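Local atomic coordinates of iron dependent repressor (Sulfolobus solfataricus, PDB entry 2X4H), a protein that probably acts as a metal-dependent, DNA-binding transcriptional repressor of the DtxR/MntR family and binds zinc. Residues E50-L55 with G59-K64; S17-I22 with T75-Y80. One frame throughout, in Å; residues are numbered along the deposited sequence.

Contact 1: residues E50-L55 with G59-K64. With ZN (zinc ion), chain L; ZN (zinc ion), chain K.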
# COMPACT_ATOMS: atom_id res chain seq x y z
N GLU C 50 -6.21 -5.78 4.71
CA GLU C 50 -5.57 -5.21 3.54
C GLU C 50 -4.81 -3.95 3.94
O GLU C 50 -3.64 -3.81 3.61
CB GLU C 50 -6.62 -4.90 2.45
CG GLU C 50 -6.11 -4.20 1.20
CD GLU C 50 -5.17 -5.02 0.32
OE1 GLU C 50 -4.36 -4.37 -0.36
OE2 GLU C 50 -5.23 -6.25 0.30
N GLU C 51 -5.47 -3.05 4.67
CA GLU C 51 -4.83 -1.78 5.03
C GLU C 51 -3.66 -2.04 5.95
O GLU C 51 -2.57 -1.50 5.74
CB GLU C 51 -5.82 -0.78 5.64
CG GLU C 51 -5.22 0.63 5.98
CD GLU C 51 -4.67 1.35 4.76
OE1 GLU C 51 -4.88 0.87 3.64
OE2 GLU C 51 -4.02 2.40 4.88
N VAL C 52 -3.83 -2.92 6.93
CA VAL C 52 -2.71 -3.27 7.80
C VAL C 52 -1.46 -3.72 7.02
O VAL C 52 -0.36 -3.36 7.39
CB VAL C 52 -3.11 -4.25 8.91
CG1 VAL C 52 -1.88 -4.83 9.59
CG2 VAL C 52 -3.97 -3.53 9.96
N SER C 53 -1.62 -4.44 5.92
CA SER C 53 -0.42 -4.91 5.19
C SER C 53 0.28 -3.77 4.47
O SER C 53 1.50 -3.75 4.39
CB SER C 53 -0.73 -6.11 4.24
OG SER C 53 -1.61 -5.74 3.22
N HIS C 54 -0.48 -2.79 4.00
CA HIS C 54 0.11 -1.54 3.52
C HIS C 54 0.81 -0.70 4.59
O HIS C 54 1.85 -0.10 4.31
CB HIS C 54 -0.94 -0.70 2.80
CG HIS C 54 -1.34 -1.28 1.47
ND1 HIS C 54 -0.42 -1.54 0.48
CD2 HIS C 54 -2.54 -1.66 0.98
CE1 HIS C 54 -1.04 -2.05 -0.57
NE2 HIS C 54 -2.32 -2.15 -0.29
N LEU C 55 0.26 -0.68 5.80
CA LEU C 55 0.89 0.03 6.92
C LEU C 55 2.17 -0.68 7.36
O LEU C 55 3.13 -0.03 7.76
CB LEU C 55 -0.07 0.16 8.11
CG LEU C 55 -1.29 1.09 8.01
CD1 LEU C 55 -2.26 0.83 9.16
CD2 LEU C 55 -0.86 2.54 7.99
N GLY C 59 6.29 0.54 7.20
CA GLY C 59 7.10 0.40 8.41
C GLY C 59 6.49 1.09 9.62
O GLY C 59 7.20 1.38 10.58
N LEU C 60 5.19 1.33 9.58
CA LEU C 60 4.47 2.02 10.67
C LEU C 60 3.83 1.03 11.64
O LEU C 60 3.59 1.37 12.80
CB LEU C 60 3.40 2.95 10.10
CG LEU C 60 3.89 3.97 9.06
CD1 LEU C 60 2.72 4.54 8.27
CD2 LEU C 60 4.68 5.09 9.73
N VAL C 61 3.55 -0.18 11.16
CA VAL C 61 3.11 -1.28 12.04
C VAL C 61 3.87 -2.58 11.80
O VAL C 61 4.55 -2.77 10.78
CB VAL C 61 1.60 -1.56 11.93
CG1 VAL C 61 0.80 -0.30 12.22
CG2 VAL C 61 1.26 -2.15 10.59
N LYS C 62 3.79 -3.46 12.80
CA LYS C 62 4.29 -4.82 12.72
C LYS C 62 3.15 -5.73 13.14
O LYS C 62 2.54 -5.54 14.19
CB LYS C 62 5.51 -5.03 13.62
N LYS C 63 2.84 -6.69 12.28
CA LYS C 63 1.79 -7.65 12.55
C LYS C 63 2.50 -8.84 13.15
O LYS C 63 3.42 -9.36 12.54
CB LYS C 63 1.08 -8.00 11.25
CG LYS C 63 -0.24 -8.75 11.40
CD LYS C 63 -0.89 -8.92 10.00
CE LYS C 63 -1.93 -10.02 9.94
NZ LYS C 63 -2.97 -9.89 10.98
N LYS C 64 2.12 -9.21 14.37
CA LYS C 64 2.69 -10.35 15.09
C LYS C 64 1.56 -11.35 15.40
O LYS C 64 0.43 -11.17 14.95
CB LYS C 64 3.37 -9.86 16.37
CG LYS C 64 4.74 -9.18 16.12
CD LYS C 64 5.11 -8.12 17.17
CE LYS C 64 6.41 -7.40 16.81
NZ LYS C 64 6.96 -6.66 17.97
ZN ZN L . -3.82 -2.92 -1.29
ZN ZN K . -3.02 3.34 3.79
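In Val61, CG1 is anti to the carbonyl carbon (chi1 -56°). This puts CG2 between the backbone N and C, turned to Leu55. CG2 meets Leu55 CB at 3.6 Å and lies 4.2 Å from Val52 CG1. The side chains of Leu55 and Leu60 cross at about a right angle, with Leu55 CD2 4.1 Å from Leu60 CD1. Gly59, with positive phi, ends the helix in a Schellman motif. Leu55 O accepts a hydrogen bond from Leu60 N at 3.1 Å and a weak one from Val61 N. Other side chains of the same helix bind metal. Glu50 OE1 (1.8 Å) and His54 NE2 (2.0 Å) hold one zinc, completed by Glu15 and Glu51 of the second subunit. Glu51 OE2 binds another zinc at 1.8 Å, with Glu15 of its own chain and Glu50 and His54 of the second subunit. Both sites therefore bridge the two subunits. This is the third helix and first wing strand of a winged helix-turn-helix. Val61 also packs on Leu19 and Ile22 of helix 13-27 and on Val68 of strand 67-70. Val52 touches Ile34 of helix 34-41.

Contact 2: residues S17-I22 with T75-Y80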
# COMPACT_ATOMS: atom_id res chain seq x y z
N SER C 17 -6.25 7.35 11.83
CA SER C 17 -7.29 6.68 12.63
C SER C 17 -6.94 5.23 12.99
O SER C 17 -7.15 4.80 14.12
CB SER C 17 -8.63 6.71 11.91
OG SER C 17 -9.20 7.99 12.01
N TYR C 18 -6.42 4.49 12.01
CA TYR C 18 -5.97 3.13 12.25
C TYR C 18 -4.94 3.12 13.34
O TYR C 18 -5.05 2.36 14.29
CB TYR C 18 -5.35 2.51 10.99
CG TYR C 18 -6.29 1.76 10.10
CD1 TYR C 18 -7.24 2.44 9.33
CD2 TYR C 18 -6.20 0.38 9.97
CE1 TYR C 18 -8.11 1.75 8.48
CE2 TYR C 18 -7.06 -0.32 9.12
CZ TYR C 18 -8.01 0.37 8.38
OH TYR C 18 -8.85 -0.33 7.54
N LEU C 19 -3.92 3.97 13.21
CA LEU C 19 -2.80 3.97 14.13
C LEU C 19 -3.18 4.40 15.53
O LEU C 19 -2.59 3.91 16.49
CB LEU C 19 -1.65 4.87 13.65
CG LEU C 19 -0.99 4.52 12.32
CD1 LEU C 19 0.22 5.41 12.12
CD2 LEU C 19 -0.61 3.04 12.21
N LEU C 20 -4.14 5.30 15.65
CA LEU C 20 -4.61 5.71 16.98
C LEU C 20 -5.41 4.58 17.61
O LEU C 20 -5.38 4.41 18.83
CB LEU C 20 -5.46 6.98 16.92
CG LEU C 20 -4.69 8.28 16.70
CD1 LEU C 20 -5.58 9.38 16.12
CD2 LEU C 20 -4.03 8.73 18.01
N THR C 21 -6.11 3.79 16.79
CA THR C 21 -6.86 2.65 17.31
C THR C 21 -5.94 1.51 17.73
O THR C 21 -6.16 0.89 18.75
CB THR C 21 -7.84 2.11 16.29
OG1 THR C 21 -8.74 3.14 15.88
CG2 THR C 21 -8.62 0.98 16.89
N ILE C 22 -4.92 1.25 16.93
CA ILE C 22 -3.89 0.27 17.27
C ILE C 22 -3.14 0.70 18.55
O ILE C 22 -2.92 -0.12 19.45
CB ILE C 22 -2.90 0.06 16.08
CG1 ILE C 22 -3.60 -0.62 14.91
CG2 ILE C 22 -1.65 -0.74 16.51
CD1 ILE C 22 -2.83 -0.54 13.61
N THR C 75 4.42 5.65 15.87
CA THR C 75 4.27 6.64 16.95
C THR C 75 4.75 8.00 16.44
O THR C 75 4.02 8.97 16.49
CB THR C 75 5.08 6.21 18.18
OG1 THR C 75 4.66 4.91 18.59
CG2 THR C 75 4.93 7.21 19.37
N ARG C 76 5.95 8.02 15.87
CA ARG C 76 6.51 9.23 15.28
C ARG C 76 5.59 9.93 14.26
O ARG C 76 5.47 11.16 14.28
CB ARG C 76 7.86 8.90 14.62
CG ARG C 76 9.00 9.83 15.02
CD ARG C 76 10.36 9.30 14.56
NE ARG C 76 11.05 8.62 15.65
CZ ARG C 76 11.39 7.33 15.69
NH1 ARG C 76 11.13 6.50 14.68
NH2 ARG C 76 12.01 6.85 16.77
N SER C 77 4.93 9.17 13.40
CA SER C 77 4.06 9.75 12.38
C SER C 77 2.68 10.17 12.93
O SER C 77 2.08 11.08 12.41
CB SER C 77 3.92 8.81 11.17
OG SER C 77 3.58 7.50 11.58
N ILE C 78 2.17 9.50 13.96
CA ILE C 78 1.01 10.01 14.72
C ILE C 78 1.28 11.43 15.27
O ILE C 78 0.49 12.34 15.10
CB ILE C 78 0.66 9.09 15.92
CG1 ILE C 78 -0.14 7.88 15.48
CG2 ILE C 78 -0.13 9.85 16.99
CD1 ILE C 78 -0.39 6.90 16.59
N ASN C 79 2.42 11.59 15.94
CA ASN C 79 2.79 12.88 16.53
C ASN C 79 3.01 13.92 15.44
O ASN C 79 2.60 15.07 15.57
CB ASN C 79 4.05 12.75 17.39
CG ASN C 79 3.79 12.03 18.69
OD1 ASN C 79 2.64 11.82 19.08
ND2 ASN C 79 4.86 11.66 19.37
N TYR C 80 3.63 13.50 14.34
CA TYR C 80 3.94 14.44 13.30
C TYR C 80 2.65 15.01 12.66
O TYR C 80 2.56 16.22 12.40
CB TYR C 80 4.90 13.86 12.26
CG TYR C 80 4.96 14.79 11.12
CD1 TYR C 80 5.55 16.06 11.27
CD2 TYR C 80 4.33 14.48 9.92
CE1 TYR C 80 5.54 16.97 10.21
CE2 TYR C 80 4.32 15.39 8.85
CZ TYR C 80 4.93 16.62 9.00
OH TYR C 80 4.92 17.47 7.92
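Leu19 and Leu20 pack against Ile78 where the first helix of the winged helix-turn-helix, 13-27, meets the long helix 72-94. In the DtxR/MntR family a long helix of this kind leads from the DNA-binding domain into the dimerisation domain. The short segments cross at -122°, with axes 10.2 Å apart at their closest. No hydrogen bond joins them, and their contact is small.

The apolar contacts centre on Ile78. With CG1 anti to the carbonyl carbon (chi1 -81°) and the chain extended at chi2 (175°), CD1 reaches the backbone and CB of Leu19. CD1 lies 3.8 Å from Leu19 CB and 3.7 Å from Leu19 O, the latter as plain packing. The second branch, CG2, meets Leu20 CD2 at 4.2 Å. Ile78 thus spans two successive leucines, one with each branch. Beyond the segments it also touches Ile70 of strand 67-70, while Leu19 packs on Leu55 of helix 45-57.

Most polar bonds here stay within one helix. Ser77 OG is 4.0 Å from Leu19 CD1 but hydrogen-bonds to Gly74 O and Asn73 O, one turn back in its helix. Tyr80 OH instead hydrogen-bonds to Ile113 O, between helices 99-107 and 115-124. On the other segment, Ser17 O accepts two bonds from Thr21: OG1 at 2.9 Å and N at 3.0 Å, reaching it from opposite faces of the carbonyl plane.

In the fold
From the N terminus, the chain first forms helix 13-27, which holds residues 17-22. It then passes through helix 34-41 to helix 45-57. Contact 1 closes a short loop of three residues as the chain turns from that helix into strand 61-64. Strand 67-70 follows, then helix 72-94, where residues 75-80 close the 52-residue loop of contact 2. Contact 1 lies wholly within that larger loop, so the two nest and do not cross. Their centres are 12 Å apart. Contact 1 joins the third helix to the wing. Contact 2 ties the first helix to the start of the dimerisation part. Packing of Val61 CG1 on Leu19 CD2, at 3.6 Å, brings the two contacts together.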